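Local coordinates for Dps family protein (Staphylococcus aureus subsp. aureus, PDB 2D5K) that probably oxidises and stores iron as a ferritin-like twelve-subunit shell, and is linked to nucleoid compaction, at residues H42-E47 and W141-Y146. Sequence-based numbering, arbitrary orientation.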
loop_
_atom_site.group_PDB
_atom_site.type_symbol
_atom_site.label_atom_id
_atom_site.label_comp_id
_atom_site.label_asym_id
_atom_site.label_seq_id
_atom_site.Cartn_x
_atom_site.Cartn_y
_atom_site.Cartn_z
ATOM N N HIS B 42 24.305 11.367 -6.348
ATOM C CA HIS B 42 24.371 9.910 -6.410
ATOM C C HIS B 42 22.964 9.386 -6.706
ATOM O O HIS B 42 22.775 8.521 -7.566
ATOM C CB HIS B 42 24.895 9.360 -5.073
ATOM C CG HIS B 42 24.946 7.865 -5.001
ATOM N ND1 HIS B 42 24.157 7.137 -4.136
ATOM C CD2 HIS B 42 25.701 6.964 -5.670
ATOM C CE1 HIS B 42 24.425 5.851 -4.276
ATOM N NE2 HIS B 42 25.359 5.719 -5.200
ATOM N N VAL B 43 21.976 9.936 -6.006
ATOM C CA VAL B 43 20.592 9.533 -6.198
ATOM C C VAL B 43 20.022 10.045 -7.517
ATOM O O VAL B 43 19.392 9.293 -8.257
ATOM C CB VAL B 43 19.698 10.037 -5.044
ATOM C CG1 VAL B 43 18.236 9.737 -5.347
ATOM C CG2 VAL B 43 20.113 9.366 -3.747
ATOM N N LYS B 44 20.245 11.320 -7.816
ATOM C CA LYS B 44 19.727 11.900 -9.052
ATOM C C LYS B 44 20.192 11.133 -10.289
ATOM O O LYS B 44 19.415 10.916 -11.218
ATOM C CB LYS B 44 20.142 13.373 -9.177
ATOM C CG LYS B 44 19.545 14.060 -10.401
ATOM C CD LYS B 44 18.020 13.991 -10.366
ATOM C CE LYS B 44 17.395 14.331 -11.718
ATOM N NZ LYS B 44 17.584 15.754 -12.131
ATOM N N PHE B 45 21.455 10.721 -10.308
ATOM C CA PHE B 45 21.962 9.981 -11.458
ATOM C C PHE B 45 21.264 8.632 -11.606
ATOM O O PHE B 45 21.092 8.143 -12.723
ATOM C CB PHE B 45 23.482 9.792 -11.361
ATOM C CG PHE B 45 24.262 11.080 -11.471
ATOM C CD1 PHE B 45 23.804 12.122 -12.274
ATOM C CD2 PHE B 45 25.456 11.247 -10.780
ATOM C CE1 PHE B 45 24.526 13.312 -12.387
ATOM C CE2 PHE B 45 26.184 12.430 -10.887
ATOM C CZ PHE B 45 25.717 13.464 -11.691
ATOM N N GLU B 46 20.857 8.032 -10.489
ATOM C CA GLU B 46 20.154 6.751 -10.553
ATOM C C GLU B 46 18.747 6.970 -11.099
ATOM O O GLU B 46 18.257 6.186 -11.908
ATOM C CB GLU B 46 20.064 6.091 -9.173
ATOM C CG GLU B 46 19.433 4.698 -9.240
ATOM C CD GLU B 46 19.460 3.951 -7.922
ATOM O OE1 GLU B 46 20.414 4.144 -7.138
ATOM O OE2 GLU B 46 18.533 3.148 -7.681
ATOM N N GLU B 47 18.096 8.039 -10.658
ATOM C CA GLU B 47 16.753 8.338 -11.143
ATOM C C GLU B 47 16.835 8.525 -12.654
ATOM O O GLU B 47 15.956 8.089 -13.399
ATOM C CB GLU B 47 16.216 9.607 -10.478
ATOM C CG GLU B 47 16.281 9.569 -8.951
ATOM C CD GLU B 47 15.645 10.785 -8.293
ATOM O OE1 GLU B 47 15.818 11.909 -8.812
ATOM O OE2 GLU B 47 14.983 10.618 -7.247
ATOM N N TRP B 141 16.915 22.077 -17.402
ATOM C CA TRP B 141 16.738 23.310 -16.645
ATOM C C TRP B 141 17.317 23.092 -15.247
ATOM O O TRP B 141 18.010 23.954 -14.712
ATOM C CB TRP B 141 15.252 23.691 -16.548
ATOM C CG TRP B 141 14.913 24.412 -15.273
ATOM C CD1 TRP B 141 15.468 25.576 -14.813
ATOM C CD2 TRP B 141 14.018 23.963 -14.249
ATOM N NE1 TRP B 141 14.984 25.870 -13.561
ATOM C CE2 TRP B 141 14.094 24.897 -13.190
ATOM C CE3 TRP B 141 13.163 22.859 -14.122
ATOM C CZ2 TRP B 141 13.346 24.758 -12.014
ATOM C CZ3 TRP B 141 12.419 22.723 -12.950
ATOM C CH2 TRP B 141 12.518 23.667 -11.914
ATOM N N MET B 142 17.035 21.934 -14.656
ATOM C CA MET B 142 17.559 21.635 -13.326
ATOM C C MET B 142 19.092 21.589 -13.334
ATOM O O MET B 142 19.728 22.131 -12.429
ATOM C CB MET B 142 16.989 20.308 -12.811
ATOM C CG MET B 142 15.474 20.314 -12.683
ATOM S SD MET B 142 14.840 18.789 -11.965
ATOM C CE MET B 142 13.097 19.198 -11.813
ATOM N N PHE B 143 19.685 20.954 -14.345
ATOM C CA PHE B 143 21.146 20.882 -14.429
ATOM C C PHE B 143 21.731 22.289 -14.503
ATOM O O PHE B 143 22.676 22.619 -13.780
ATOM C CB PHE B 143 21.615 20.113 -15.673
ATOM C CG PHE B 143 21.167 18.677 -15.720
ATOM C CD1 PHE B 143 20.996 17.940 -14.553
ATOM C CD2 PHE B 143 20.945 18.053 -16.947
ATOM C CE1 PHE B 143 20.606 16.598 -14.604
ATOM C CE2 PHE B 143 20.555 16.710 -17.010
ATOM C CZ PHE B 143 20.386 15.984 -15.833
ATOM N N LYS B 144 21.174 23.109 -15.388
ATOM C CA LYS B 144 21.657 24.478 -15.555
ATOM C C LYS B 144 21.495 25.308 -14.290
ATOM O O LYS B 144 22.317 26.179 -14.007
ATOM C CB LYS B 144 20.933 25.157 -16.716
ATOM C CG LYS B 144 21.235 24.535 -18.071
ATOM C CD LYS B 144 20.429 25.215 -19.169
ATOM C CE LYS B 144 20.713 24.608 -20.530
ATOM N NZ LYS B 144 19.935 25.308 -21.596
ATOM N N SER B 145 20.440 25.040 -13.527
ATOM C CA SER B 145 20.215 25.772 -12.286
ATOM C C SER B 145 21.269 25.346 -11.269
ATOM O O SER B 145 21.834 26.179 -10.559
ATOM C CB SER B 145 18.806 25.492 -11.746
ATOM O OG SER B 145 17.825 26.042 -12.610
ATOM N N TYR B 146 21.537 24.046 -11.208
ATOM C CA TYR B 146 22.542 23.516 -10.291
ATOM C C TYR B 146 23.905 24.137 -10.613
ATOM O O TYR B 146 24.683 24.461 -9.714
ATOM C CB TYR B 146 22.632 21.993 -10.436
ATOM C CG TYR B 146 23.779 21.360 -9.677
ATOM C CD1 TYR B 146 23.628 20.958 -8.351
ATOM C CD2 TYR B 146 25.026 21.183 -10.281
ATOM C CE1 TYR B 146 24.692 20.394 -7.644
ATOM C CE2 TYR B 146 26.095 20.622 -9.581
ATOM C CZ TYR B 146 25.920 20.231 -8.264
ATOM O OH TYR B 146 26.973 19.683 -7.569
#
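Lys44 reaches across from helix 38-65 and lays its ammonium end against Met142 and Phe143 of helix 123-147, in the four-helix bundle of the ferritin-like fold. The helices stand well apart here, 10.6 Å between Lys44 CA and Phe143 CA; the lysine reaches about halfway across, and Met142 and Phe143 come out to meet it. Its CG lies anti to the backbone N (chi1 -176°), then the chain bends at chi2 and again at chi4, the second turn setting where NZ comes to rest. From there NZ is 4.0 Å from Phe143 CE1, approaching the ring at a slant. The thioether of Met142 meets the same nitrogen, with SD 4.1 Å from NZ and the two side chains crossing at about a right angle. No hydrogen bond joins the two segments: the touch is one of van der Waals contact, with a positive charge beside the sulfur and the phenyl ring.

Inside the bundle the Phe143 ring meets Phe103 edge-to-face and packs on Val96 and Leu48. Met142 and Lys44 also pack on Phe38 and Phe39 of a neighbouring subunit, respectively, so the contact lies where the bundle core meets a subunit interface.

Along helix 123-147, Met142 CG sits 3.6 Å above one face of the Trp141 ring, off-centre over it. Trp141 O accepts two bonds from the residue one turn on, from Ser145 N and from Ser145 OG; the hydroxyl, 3.0 Å from that oxygen, approaches 39° out of the carbonyl plane, on the face opposite Ser145 N.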